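Local coordinates for protein agmatine N-acetyltransferase (Drosophila melanogaster, PDB 7CIW) that probably transfers acyl groups from acyl-CoA thioesters to amines such as dopamine and serotonin, and binds coenzyme A together with N-acetylagmatine, at residues Thr167-Ala172 / Pro203-Ser208; Leu126-Leu131 / Arg145-Val150; Leu104-Ala109 / Leu186-His191. The protein carries 1 engineered substitution. All blocks are in the same frame, centred on the assembly; numbering follows the deposited sequence.

Contact 1: Thr167-Ala172 / Pro203-Ser208; sequences TSVYAA and PPPHES. Engineered in segment 167-172: A171 (natural residue Ser). With COA (coenzyme A), chain B.
H206 ND1 accepts a hydrogen bond from the backbone N-H of V169, the first residue of helix 169-177, over 3.1 Å. The bond is fairly straight (160°), and V169 N lies close to the ring plane. S168 holds the N-cap position. Its OG, anti to the backbone N (chi1 161°), accepts a weak capping bond from Y170 N and also comes within 3.3 Å of H206 CE1. The peptide bond before P205 is cis, and the ring atom CG of P205 packs 3.8 Å from V169 CG2. V169 in turn sets CG2 4.1 Å above the plane of the Y170 ring, over its centre. The opposite face of Y170 takes the adenine of coenzyme A, with Y170 CE2 3.4 Å from N1A. Y170 CE2 also lies 3.6 Å from H206 CE1. The engineered A171 turns CB to the cofactor thiol, 3.4 Å from S1P, while T167 OG1 is hydrogen-bonded to E34. One helix-start N-H is thus satisfied by a side chain from a distant loop, which probably helps to hold the turn of the imidazole and ties that loop to the cofactor-binding end of the helix.

Contact 2: Leu126-Leu131 / Arg145-Val150; sequences LHVHAL and RLMETV. With G0R (N-(4-carbamimidamidobutyl)ethanamide), chain C; COA (coenzyme A), chain B.
Strand 125-133 and helix 142-156 are the first two elements of a beta-alpha-beta unit in the GNAT fold, and they meet here through L126, V128 and L131 on the strand and L146, M147 and V150 on the helix. The short segments run at 147° to each other, nearly antiparallel, as expected when a helix carries the chain back before strand 161-166. The side chains that meet are all apolar, and all six residues are buried. At one end the CD2 branch of L126 lies 3.7 Å from V150 CG1 and is also set against the carbonyl oxygen V150 O, at 3.6 Å. V128 sits in the middle: both its methyls lie against M147 SD, and CG2 also meets M147 CE at 3.8 Å and V150 CG1. M147 reaches this place because its chain is bent at both chi2 and chi3 (-66° and -69°), the second bend setting CE over V128. Towards the ligands, L131 spreads its branches, CD2 lying 4.0 Å from M147 CG and CD1 facing L146 CB. V75 of the neighbouring strand 70-80 touches both V128 and V150, and F63 lies against L146 and V150. The strand also has a classic beta bulge, H129 and A130 both facing V76, and beyond it the backbone serves both bound molecules. L131 N makes a weak hydrogen bond to O3 of N-(4-carbamimidamidobutyl)ethanamide, 3.3 Å long. On the same residue, L131 O accepts from the pantetheine amide N4P of coenzyme A at 2.7 Å.

Contact 3: Leu104-Ala109 / Leu186-His191; sequences LHLLSA and LRYVDH
H191 holds CG anti to the backbone N (chi1 -174°), which carries CG, and with it the imidazole, toward helix 99-114, where the ring lies against the L106 backbone. L106 has its own CG anti to the backbone N as well (chi1 -178°). H191 NE2 comes 3.7 Å from L106 CA. The other ring atoms are shared out among neighbours: CE1 is 3.8 Å from A109 CB, one turn further along the helix, while CD2 approaches L106 CD1 at 4.1 Å. H105 O is also near the ring, but no hydrogen bond joins the two segments, and the contact of the histidine with the helix is one of van der Waals packing. An alanine in place of H191 would probably cost A109 CB and the L106 backbone their contacts with the ring and open a gap beside the helix.

L106 is the other main member of the contact. Its CD1 methyl meets the edge of the Y188 ring, near the ring plane, at 3.9 Å from CD1 of the tyrosine, and the two side chains cross at about a right angle. The Y188 hydroxyl goes elsewhere, probably hydrogen-bonded to T167 O. At the margin, A109 CB has a looser apolar contact with L186 CD2, 4.4 Å away.

The segment 186-191 leaves strand 181-187, an outermost strand of the sheet, and turns through a 3-10 segment at 188-190 before reaching H191. Strand 208-215 supplies V209, which touches L106, L186 and Y188 alike. L36 of helix 35-38 packs on L106 and Y188, and helix 84-95 flanks the helix through M88 and Y95 at L104 and A92 at H105.

In the fold
Contacts 1 and 2 lie on two parts of the coenzyme A site, their centres about 17 Å apart and their nearest atoms about 5 Å apart. The cofactor bridges them: 167-172 meets both its adenine and its thiol end, and 126-131 the pantetheine amide between them. Contact 3 stands farther out, with its centre about 21 Å from that of contact 2, and reaches the same sheet. It is joined directly to contact 1, the two centres about 13 Å apart: R187 NH2 and E207 OE1 form a salt bridge, and the Y188 side chain reaches T167. Through T167, contact 3 is thus one residue removed from the bound ligands.

Contact 1: Thr167-Ala172 / Pro203-Ser208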
loop_
_atom_site.group_PDB
_atom_site.type_symbol
_atom_site.label_atom_id
_atom_site.label_comp_id
_atom_site.label_asym_id
_atom_site.label_seq_id
_atom_site.Cartn_x
_atom_site.Cartn_y
_atom_site.Cartn_z
ATOM N N THR A 167 -3.053 -6.607 2.704
ATOM C CA THR A 167 -4.331 -7.181 2.322
ATOM C C THR A 167 -4.153 -8.526 1.627
ATOM O O THR A 167 -5.096 -9.321 1.581
ATOM C CB THR A 167 -5.065 -6.193 1.417
ATOM O OG1 THR A 167 -4.252 -5.922 0.271
ATOM C CG2 THR A 167 -5.305 -4.881 2.159
ATOM N N SER A 168 -2.956 -8.795 1.113
ATOM C CA SER A 168 -2.613 -10.011 0.392
ATOM C C SER A 168 -1.652 -10.845 1.230
ATOM O O SER A 168 -0.702 -10.306 1.805
ATOM C CB SER A 168 -1.958 -9.652 -0.946
ATOM O OG SER A 168 -1.225 -10.739 -1.477
ATOM N N VAL A 169 -1.895 -12.162 1.300
ATOM C CA VAL A 169 -1.001 -13.024 2.072
ATOM C C VAL A 169 0.387 -13.098 1.462
ATOM O O VAL A 169 1.351 -13.380 2.179
ATOM C CB VAL A 169 -1.557 -14.458 2.218
ATOM C CG1 VAL A 169 -2.948 -14.436 2.819
ATOM C CG2 VAL A 169 -1.539 -15.185 0.882
ATOM N N TYR A 170 0.522 -12.871 0.154
ATOM C CA TYR A 170 1.860 -12.854 -0.438
ATOM C C TYR A 170 2.664 -11.663 0.064
ATOM O O TYR A 170 3.885 -11.756 0.259
ATOM C CB TYR A 170 1.758 -12.838 -1.962
ATOM C CG TYR A 170 0.893 -13.957 -2.470
ATOM C CD1 TYR A 170 1.230 -15.280 -2.209
ATOM C CD2 TYR A 170 -0.263 -13.702 -3.188
ATOM C CE1 TYR A 170 0.448 -16.312 -2.646
ATOM C CE2 TYR A 170 -1.060 -14.744 -3.636
ATOM C CZ TYR A 170 -0.694 -16.045 -3.355
ATOM O OH TYR A 170 -1.473 -17.094 -3.791
ATOM N N ALA A 171 2.004 -10.526 0.263
ATOM C CA ALA A 171 2.713 -9.385 0.823
ATOM C C ALA A 171 3.040 -9.625 2.289
ATOM O O ALA A 171 4.125 -9.268 2.753
ATOM C CB ALA A 171 1.893 -8.109 0.645
ATOM N N ALA A 172 2.113 -10.238 3.035
ATOM C CA ALA A 172 2.417 -10.589 4.419
ATOM C C ALA A 172 3.656 -11.475 4.497
ATOM O O ALA A 172 4.562 -11.224 5.300
ATOM C CB ALA A 172 1.215 -11.274 5.068
ATOM N N PRO A 203 -10.695 -12.745 -3.328
ATOM C CA PRO A 203 -10.412 -14.157 -3.615
ATOM C C PRO A 203 -9.562 -14.781 -2.525
ATOM O O PRO A 203 -8.598 -14.164 -2.053
ATOM C CB PRO A 203 -9.640 -14.101 -4.943
ATOM C CG PRO A 203 -9.912 -12.755 -5.514
ATOM C CD PRO A 203 -10.156 -11.840 -4.353
ATOM N N PRO A 204 -9.876 -16.000 -2.089
ATOM C CA PRO A 204 -8.897 -16.762 -1.322
ATOM C C PRO A 204 -7.601 -16.872 -2.097
ATOM O O PRO A 204 -7.596 -16.829 -3.341
ATOM C CB PRO A 204 -9.576 -18.128 -1.144
ATOM C CG PRO A 204 -11.040 -17.793 -1.111
ATOM C CD PRO A 204 -11.194 -16.663 -2.118
ATOM N N PRO A 205 -6.461 -17.018 -1.403
ATOM C CA PRO A 205 -6.276 -17.291 0.026
ATOM C C PRO A 205 -6.298 -16.061 0.941
ATOM O O PRO A 205 -5.944 -16.178 2.113
ATOM C CB PRO A 205 -4.895 -17.942 0.056
ATOM C CG PRO A 205 -4.148 -17.234 -1.058
ATOM C CD PRO A 205 -5.172 -16.887 -2.112
ATOM N N HIS A 206 -6.707 -14.906 0.424
ATOM C CA HIS A 206 -6.635 -13.657 1.181
ATOM C C HIS A 206 -7.846 -13.558 2.094
ATOM O O HIS A 206 -8.912 -13.089 1.698
ATOM C CB HIS A 206 -6.554 -12.476 0.230
ATOM C CG HIS A 206 -5.560 -12.682 -0.864
ATOM N ND1 HIS A 206 -4.208 -12.815 -0.624
ATOM C CD2 HIS A 206 -5.721 -12.815 -2.202
ATOM C CE1 HIS A 206 -3.579 -13.002 -1.770
ATOM N NE2 HIS A 206 -4.474 -13.007 -2.742
ATOM N N GLU A 207 -7.669 -13.986 3.339
ATOM C CA GLU A 207 -8.750 -14.019 4.308
ATOM C C GLU A 207 -8.768 -12.830 5.253
ATOM O O GLU A 207 -9.772 -12.639 5.946
ATOM C CB GLU A 207 -8.669 -15.292 5.160
ATOM C CG GLU A 207 -8.657 -16.578 4.388
ATOM C CD GLU A 207 -8.448 -17.765 5.306
ATOM O OE1 GLU A 207 -9.234 -17.914 6.266
ATOM O OE2 GLU A 207 -7.492 -18.539 5.074
ATOM N N SER A 208 -7.697 -12.042 5.316
ATOM C CA SER A 208 -7.603 -10.975 6.305
ATOM C C SER A 208 -6.660 -9.897 5.800
ATOM O O SER A 208 -5.843 -10.135 4.906
ATOM C CB SER A 208 -7.081 -11.504 7.636
ATOM O OG SER A 208 -5.772 -12.022 7.446
HETATM N N1A COA B . 0.245 -15.142 -6.704
HETATM C C2A COA B . 0.796 -16.382 -6.593
HETATM N N3A COA B . 2.075 -16.536 -6.111
HETATM C C4A COA B . 2.796 -15.463 -5.747
HETATM C C5A COA B . 2.250 -14.243 -5.863
HETATM C C6A COA B . 0.964 -14.095 -6.342
HETATM N N6A COA B . -0.037 -12.991 -6.639
HETATM N N7A COA B . 3.144 -13.312 -5.443
HETATM C C8A COA B . 4.259 -13.951 -5.064
HETATM N N9A COA B . 4.040 -15.263 -5.242
HETATM C C1B COA B . 4.787 -16.367 -5.086
HETATM C C2B COA B . 6.018 -16.201 -6.010
HETATM O O2B COA B . 5.729 -16.605 -7.405
HETATM C C3B COA B . 7.008 -16.898 -5.417
HETATM O O3B COA B . 6.884 -18.342 -5.527
HETATM P P3B COA B . 7.608 -19.243 -6.724
HETATM O O7A COA B . 8.904 -18.590 -7.164
HETATM O O8A COA B . 7.807 -20.681 -6.236
HETATM O O9A COA B . 6.612 -19.243 -7.875
HETATM C C4B COA B . 6.757 -16.644 -3.824
HETATM O O4B COA B . 5.464 -16.388 -3.671
HETATM C C5B COA B . 7.629 -15.536 -3.284
HETATM O O5B COA B . 7.611 -14.475 -4.229
HETATM P P1A COA B . 8.021 -12.914 -3.776
HETATM O O1A COA B . 8.038 -12.708 -2.258
HETATM O O2A COA B . 9.335 -12.532 -4.443
HETATM O O3A COA B . 6.790 -12.004 -4.363
HETATM P P2A COA B . 6.910 -10.640 -5.269
HETATM O O4A COA B . 7.448 -10.967 -6.630
HETATM O O5A COA B . 7.723 -9.606 -4.525
HETATM O O6A COA B . 5.321 -10.225 -5.380
HETATM C CBP COA B . 3.505 -9.026 -4.587
HETATM C CCP COA B . 4.615 -9.973 -4.210
HETATM C CDP COA B . 4.158 -7.641 -4.915
HETATM C CEP COA B . 2.523 -8.874 -3.416
HETATM C CAP COA B . 2.760 -9.621 -5.780
HETATM O OAP COA B . 2.091 -10.784 -5.357
HETATM C C9P COA B . 1.710 -8.677 -6.399
HETATM O O9P COA B . 2.002 -7.767 -7.113
HETATM N N8P COA B . 0.313 -8.944 -6.125
HETATM C C7P COA B . -0.765 -8.135 -6.724
HETATM C C6P COA B . -1.003 -6.726 -6.030
HETATM C C5P COA B . -1.086 -6.986 -4.547
HETATM O O5P COA B . -1.864 -7.775 -4.077
HETATM N N4P COA B . -0.145 -6.194 -3.703
HETATM C C3P COA B . -0.029 -6.330 -2.260
HETATM C C2P COA B . -1.272 -5.856 -1.506
HETATM S S1P COA B . -0.685 -5.940 0.213
#

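Contact 2: Leu126-Leu131 / Arg145-Val150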
loop_
_atom_site.group_PDB
_atom_site.type_symbol
_atom_site.label_atom_id
_atom_site.label_comp_id
_atom_site.label_asym_id
_atom_site.label_seq_id
_atom_site.Cartn_x
_atom_site.Cartn_y
_atom_site.Cartn_z
ATOM N N LEU A 126 6.150 6.151 8.072
ATOM C CA LEU A 126 6.066 6.065 6.618
ATOM C C LEU A 126 5.204 4.861 6.266
ATOM O O LEU A 126 5.581 3.722 6.542
ATOM C CB LEU A 126 7.456 5.947 5.994
ATOM C CG LEU A 126 7.542 6.016 4.474
ATOM C CD1 LEU A 126 6.830 7.241 3.931
ATOM C CD2 LEU A 126 9.003 6.053 4.055
ATOM N N HIS A 127 4.051 5.111 5.661
ATOM C CA HIS A 127 3.096 4.051 5.370
ATOM C C HIS A 127 3.157 3.650 3.903
ATOM O O HIS A 127 3.091 4.509 3.020
ATOM C CB HIS A 127 1.686 4.514 5.724
ATOM C CG HIS A 127 0.660 3.434 5.629
ATOM N ND1 HIS A 127 0.477 2.496 6.621
ATOM C CD2 HIS A 127 -0.217 3.118 4.643
ATOM C CE1 HIS A 127 -0.481 1.660 6.260
ATOM N NE2 HIS A 127 -0.915 2.009 5.064
ATOM N N VAL A 128 3.242 2.348 3.643
ATOM C CA VAL A 128 3.254 1.832 2.274
ATOM C C VAL A 128 1.810 1.618 1.827
ATOM O O VAL A 128 1.111 0.743 2.348
ATOM C CB VAL A 128 4.071 0.543 2.165
ATOM C CG1 VAL A 128 3.966 -0.046 0.759
ATOM C CG2 VAL A 128 5.523 0.826 2.541
ATOM N N HIS A 129 1.357 2.439 0.867
ATOM C CA HIS A 129 -0.014 2.406 0.373
ATOM C C HIS A 129 -0.237 1.416 -0.763
ATOM O O HIS A 129 -1.373 0.971 -0.956
ATOM C CB HIS A 129 -0.440 3.807 -0.097
ATOM C CG HIS A 129 -0.549 4.801 1.015
ATOM N ND1 HIS A 129 -1.530 4.726 1.978
ATOM C CD2 HIS A 129 0.211 5.878 1.330
ATOM C CE1 HIS A 129 -1.378 5.724 2.831
ATOM N NE2 HIS A 129 -0.320 6.428 2.471
ATOM N N ALA A 130 0.799 1.066 -1.518
ATOM C CA ALA A 130 0.611 0.129 -2.623
ATOM C C ALA A 130 1.939 -0.518 -2.974
ATOM O O ALA A 130 2.979 0.133 -2.919
ATOM C CB ALA A 130 0.034 0.845 -3.849
ATOM N N LEU A 131 1.891 -1.811 -3.293
ATOM C CA LEU A 131 3.055 -2.578 -3.737
ATOM C C LEU A 131 2.586 -3.567 -4.788
ATOM O O LEU A 131 1.691 -4.366 -4.509
ATOM C CB LEU A 131 3.696 -3.308 -2.560
ATOM C CG LEU A 131 4.944 -4.102 -2.925
ATOM C CD1 LEU A 131 6.092 -3.162 -3.224
ATOM C CD2 LEU A 131 5.291 -5.048 -1.780
ATOM N N ARG A 145 12.894 -5.694 -2.633
ATOM C CA ARG A 145 13.836 -4.630 -2.964
ATOM C C ARG A 145 13.176 -3.260 -2.887
ATOM O O ARG A 145 13.765 -2.312 -2.358
ATOM C CB ARG A 145 14.432 -4.867 -4.350
ATOM C CG ARG A 145 15.377 -6.058 -4.407
ATOM C CD ARG A 145 16.818 -5.616 -4.291
ATOM N NE ARG A 145 17.001 -4.776 -3.114
ATOM C CZ ARG A 145 17.608 -5.170 -2.005
ATOM N NH1 ARG A 145 18.110 -6.395 -1.925
ATOM N NH2 ARG A 145 17.709 -4.338 -0.976
ATOM N N LEU A 146 11.940 -3.137 -3.390
ATOM C CA LEU A 146 11.242 -1.860 -3.295
ATOM C C LEU A 146 10.915 -1.500 -1.846
ATOM O O LEU A 146 11.050 -0.336 -1.456
ATOM C CB LEU A 146 9.971 -1.884 -4.149
ATOM C CG LEU A 146 10.259 -1.890 -5.650
ATOM C CD1 LEU A 146 8.976 -2.069 -6.432
ATOM C CD2 LEU A 146 10.934 -0.602 -6.046
ATOM N N MET A 147 10.482 -2.476 -1.032
ATOM C CA MET A 147 10.246 -2.195 0.386
ATOM C C MET A 147 11.524 -1.752 1.093
ATOM O O MET A 147 11.492 -0.855 1.945
ATOM C CB MET A 147 9.647 -3.424 1.082
ATOM C CG MET A 147 8.245 -3.780 0.587
ATOM S SD MET A 147 7.002 -2.549 0.977
ATOM C CE MET A 147 6.877 -2.689 2.765
ATOM N N GLU A 148 12.666 -2.358 0.754
ATOM C CA GLU A 148 13.920 -1.902 1.344
ATOM C C GLU A 148 14.244 -0.478 0.910
ATOM O O GLU A 148 14.757 0.322 1.702
ATOM C CB GLU A 148 15.051 -2.857 0.970
ATOM C CG GLU A 148 14.889 -4.237 1.608
ATOM C CD GLU A 148 15.428 -4.295 3.031
ATOM O OE1 GLU A 148 15.778 -3.229 3.583
ATOM O OE2 GLU A 148 15.499 -5.408 3.601
ATOM N N THR A 149 13.937 -0.140 -0.342
ATOM C CA THR A 149 14.161 1.228 -0.809
ATOM C C THR A 149 13.321 2.215 -0.020
ATOM O O THR A 149 13.794 3.299 0.345
ATOM C CB THR A 149 13.848 1.321 -2.305
ATOM O OG1 THR A 149 14.655 0.367 -3.004
ATOM C CG2 THR A 149 14.126 2.723 -2.840
ATOM N N VAL A 150 12.065 1.852 0.257
ATOM C CA VAL A 150 11.200 2.704 1.065
ATOM C C VAL A 150 11.763 2.856 2.470
ATOM O O VAL A 150 11.761 3.956 3.034
ATOM C CB VAL A 150 9.773 2.139 1.090
ATOM C CG1 VAL A 150 8.923 2.880 2.136
ATOM C CG2 VAL A 150 9.170 2.249 -0.303
HETATM C C10 G0R C . -6.346 1.075 -2.887
HETATM N N12 G0R C . -7.309 0.309 -3.668
HETATM C C1 G0R C . 0.785 -2.359 0.195
HETATM C C2 G0R C . -0.627 -2.488 -0.372
HETATM C C5 G0R C . -3.122 -2.536 0.034
HETATM C C6 G0R C . -3.810 -1.170 -0.010
HETATM C C7 G0R C . -5.305 -1.270 -0.329
HETATM C C8 G0R C . -5.711 -0.892 -1.759
HETATM N N4 G0R C . -1.759 -2.421 0.528
HETATM N N9 G0R C . -5.624 0.528 -2.017
HETATM N N11 G0R C . -6.203 2.492 -3.110
HETATM O O3 G0R C . -0.790 -2.629 -1.539
HETATM N N1A COA B . 0.245 -15.142 -6.704
HETATM C C2A COA B . 0.796 -16.382 -6.593
HETATM N N3A COA B . 2.075 -16.536 -6.111
HETATM C C4A COA B . 2.796 -15.463 -5.747
HETATM C C5A COA B . 2.250 -14.243 -5.863
HETATM C C6A COA B . 0.964 -14.095 -6.342
HETATM N N6A COA B . -0.037 -12.991 -6.639
HETATM N N7A COA B . 3.144 -13.312 -5.443
HETATM C C8A COA B . 4.259 -13.951 -5.064
HETATM N N9A COA B . 4.040 -15.263 -5.242
HETATM C C1B COA B . 4.787 -16.367 -5.086
HETATM C C2B COA B . 6.018 -16.201 -6.010
HETATM O O2B COA B . 5.729 -16.605 -7.405
HETATM C C3B COA B . 7.008 -16.898 -5.417
HETATM O O3B COA B . 6.884 -18.342 -5.527
HETATM P P3B COA B . 7.608 -19.243 -6.724
HETATM O O7A COA B . 8.904 -18.590 -7.164
HETATM O O8A COA B . 7.807 -20.681 -6.236
HETATM O O9A COA B . 6.612 -19.243 -7.875
HETATM C C4B COA B . 6.757 -16.644 -3.824
HETATM O O4B COA B . 5.464 -16.388 -3.671
HETATM C C5B COA B . 7.629 -15.536 -3.284
HETATM O O5B COA B . 7.611 -14.475 -4.229
HETATM P P1A COA B . 8.021 -12.914 -3.776
HETATM O O1A COA B . 8.038 -12.708 -2.258
HETATM O O2A COA B . 9.335 -12.532 -4.443
HETATM O O3A COA B . 6.790 -12.004 -4.363
HETATM P P2A COA B . 6.910 -10.640 -5.269
HETATM O O4A COA B . 7.448 -10.967 -6.630
HETATM O O5A COA B . 7.723 -9.606 -4.525
HETATM O O6A COA B . 5.321 -10.225 -5.380
HETATM C CBP COA B . 3.505 -9.026 -4.587
HETATM C CCP COA B . 4.615 -9.973 -4.210
HETATM C CDP COA B . 4.158 -7.641 -4.915
HETATM C CEP COA B . 2.523 -8.874 -3.416
HETATM C CAP COA B . 2.760 -9.621 -5.780
HETATM O OAP COA B . 2.091 -10.784 -5.357
HETATM C C9P COA B . 1.710 -8.677 -6.399
HETATM O O9P COA B . 2.002 -7.767 -7.113
HETATM N N8P COA B . 0.313 -8.944 -6.125
HETATM C C7P COA B . -0.765 -8.135 -6.724
HETATM C C6P COA B . -1.003 -6.726 -6.030
HETATM C C5P COA B . -1.086 -6.986 -4.547
HETATM O O5P COA B . -1.864 -7.775 -4.077
HETATM N N4P COA B . -0.145 -6.194 -3.703
HETATM C C3P COA B . -0.029 -6.330 -2.260
HETATM C C2P COA B . -1.272 -5.856 -1.506
HETATM S S1P COA B . -0.685 -5.940 0.213
#

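Contact 3: Leu104-Ala109 / Leu186-His191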
loop_
_atom_site.group_PDB
_atom_site.type_symbol
_atom_site.label_atom_id
_atom_site.label_comp_id
_atom_site.label_asym_id
_atom_site.label_seq_id
_atom_site.Cartn_x
_atom_site.Cartn_y
_atom_site.Cartn_z
ATOM N N LEU A 104 -11.942 2.605 1.578
ATOM C CA LEU A 104 -11.524 3.506 2.647
ATOM C C LEU A 104 -12.133 3.127 3.989
ATOM O O LEU A 104 -11.488 3.294 5.028
ATOM C CB LEU A 104 -11.899 4.944 2.310
ATOM C CG LEU A 104 -10.854 5.720 1.514
ATOM C CD1 LEU A 104 -11.429 7.067 1.123
ATOM C CD2 LEU A 104 -9.563 5.883 2.306
ATOM N N HIS A 105 -13.367 2.617 4.004
ATOM C CA HIS A 105 -13.938 2.260 5.301
ATOM C C HIS A 105 -13.180 1.097 5.939
ATOM O O HIS A 105 -12.959 1.093 7.158
ATOM C CB HIS A 105 -15.427 1.956 5.166
ATOM C CG HIS A 105 -16.295 3.162 5.357
ATOM N ND1 HIS A 105 -16.725 3.948 4.309
ATOM C CD2 HIS A 105 -16.791 3.734 6.481
ATOM C CE1 HIS A 105 -17.466 4.938 4.777
ATOM N NE2 HIS A 105 -17.520 4.833 6.092
ATOM N N LEU A 106 -12.716 0.134 5.135
ATOM C CA LEU A 106 -11.866 -0.914 5.695
ATOM C C LEU A 106 -10.518 -0.347 6.132
ATOM O O LEU A 106 -10.062 -0.595 7.255
ATOM C CB LEU A 106 -11.668 -2.053 4.691
ATOM C CG LEU A 106 -10.814 -3.177 5.289
ATOM C CD1 LEU A 106 -11.459 -4.530 5.084
ATOM C CD2 LEU A 106 -9.356 -3.173 4.795
ATOM N N LEU A 107 -9.868 0.428 5.263
ATOM C CA LEU A 107 -8.554 0.963 5.611
ATOM C C LEU A 107 -8.624 1.860 6.841
ATOM O O LEU A 107 -7.689 1.896 7.658
ATOM C CB LEU A 107 -7.978 1.722 4.417
ATOM C CG LEU A 107 -7.568 0.835 3.240
ATOM C CD1 LEU A 107 -7.102 1.687 2.058
ATOM C CD2 LEU A 107 -6.484 -0.149 3.651
ATOM N N SER A 108 -9.725 2.592 6.998
ATOM C CA SER A 108 -9.858 3.470 8.152
ATOM C C SER A 108 -10.082 2.668 9.426
ATOM O O SER A 108 -9.549 3.018 10.483
ATOM C CB SER A 108 -11.003 4.461 7.924
ATOM O OG SER A 108 -11.303 5.216 9.089
ATOM N N ALA A 109 -10.874 1.592 9.349
ATOM C CA ALA A 109 -11.004 0.714 10.507
ATOM C C ALA A 109 -9.644 0.189 10.951
ATOM O O ALA A 109 -9.356 0.132 12.150
ATOM C CB ALA A 109 -11.954 -0.445 10.199
ATOM N N LEU A 186 -7.439 -8.196 10.706
ATOM C CA LEU A 186 -8.876 -8.003 10.554
ATOM C C LEU A 186 -9.353 -8.927 9.449
ATOM O O LEU A 186 -8.954 -8.765 8.294
ATOM C CB LEU A 186 -9.207 -6.546 10.233
ATOM C CG LEU A 186 -10.657 -6.197 9.894
ATOM C CD1 LEU A 186 -11.595 -6.704 10.976
ATOM C CD2 LEU A 186 -10.772 -4.679 9.714
ATOM N N ARG A 187 -10.210 -9.891 9.797
ATOM C CA ARG A 187 -10.740 -10.819 8.809
ATOM C C ARG A 187 -11.829 -10.160 7.981
ATOM O O ARG A 187 -12.686 -9.451 8.513
ATOM C CB ARG A 187 -11.308 -12.066 9.482
ATOM C CG ARG A 187 -10.290 -12.841 10.287
ATOM C CD ARG A 187 -10.870 -14.192 10.699
ATOM N NE ARG A 187 -10.249 -15.280 9.945
ATOM C CZ ARG A 187 -10.812 -15.900 8.911
ATOM N NH1 ARG A 187 -12.024 -15.551 8.497
ATOM N NH2 ARG A 187 -10.162 -16.871 8.286
ATOM N N TYR A 188 -11.808 -10.423 6.674
ATOM C CA TYR A 188 -12.746 -9.741 5.789
ATOM C C TYR A 188 -14.185 -10.114 6.097
ATOM O O TYR A 188 -15.078 -9.269 5.968
ATOM C CB TYR A 188 -12.429 -10.047 4.325
ATOM C CG TYR A 188 -11.074 -9.523 3.911
ATOM C CD1 TYR A 188 -10.776 -8.176 4.009
ATOM C CD2 TYR A 188 -10.093 -10.379 3.448
ATOM C CE1 TYR A 188 -9.543 -7.694 3.640
ATOM C CE2 TYR A 188 -8.849 -9.901 3.072
ATOM C CZ TYR A 188 -8.587 -8.556 3.179
ATOM O OH TYR A 188 -7.354 -8.063 2.808
ATOM N N VAL A 189 -14.434 -11.361 6.511
ATOM C CA VAL A 189 -15.810 -11.750 6.829
ATOM C C VAL A 189 -16.350 -11.014 8.050
ATOM O O VAL A 189 -17.573 -10.969 8.249
ATOM C CB VAL A 189 -15.933 -13.264 7.070
ATOM C CG1 VAL A 189 -15.623 -14.035 5.805
ATOM C CG2 VAL A 189 -15.037 -13.707 8.213
ATOM N N ASP A 190 -15.477 -10.465 8.889
ATOM C CA ASP A 190 -15.873 -9.769 10.107
ATOM C C ASP A 190 -16.167 -8.293 9.878
ATOM O O ASP A 190 -16.609 -7.622 10.815
ATOM C CB ASP A 190 -14.774 -9.880 11.178
ATOM C CG ASP A 190 -14.566 -11.306 11.675
ATOM O OD1 ASP A 190 -15.498 -12.136 11.551
ATOM O OD2 ASP A 190 -13.471 -11.583 12.221
ATOM N N HIS A 191 -15.918 -7.758 8.677
ATOM C CA HIS A 191 -16.046 -6.322 8.431
ATOM C C HIS A 191 -17.291 -6.041 7.593
ATOM O O HIS A 191 -17.321 -6.335 6.395
ATOM C CB HIS A 191 -14.798 -5.746 7.757
ATOM C CG HIS A 191 -14.842 -4.256 7.631
ATOM N ND1 HIS A 191 -14.630 -3.419 8.704
ATOM C CD2 HIS A 191 -15.128 -3.456 6.578
ATOM C CE1 HIS A 191 -14.761 -2.163 8.312
ATOM N NE2 HIS A 191 -15.070 -2.159 7.027
#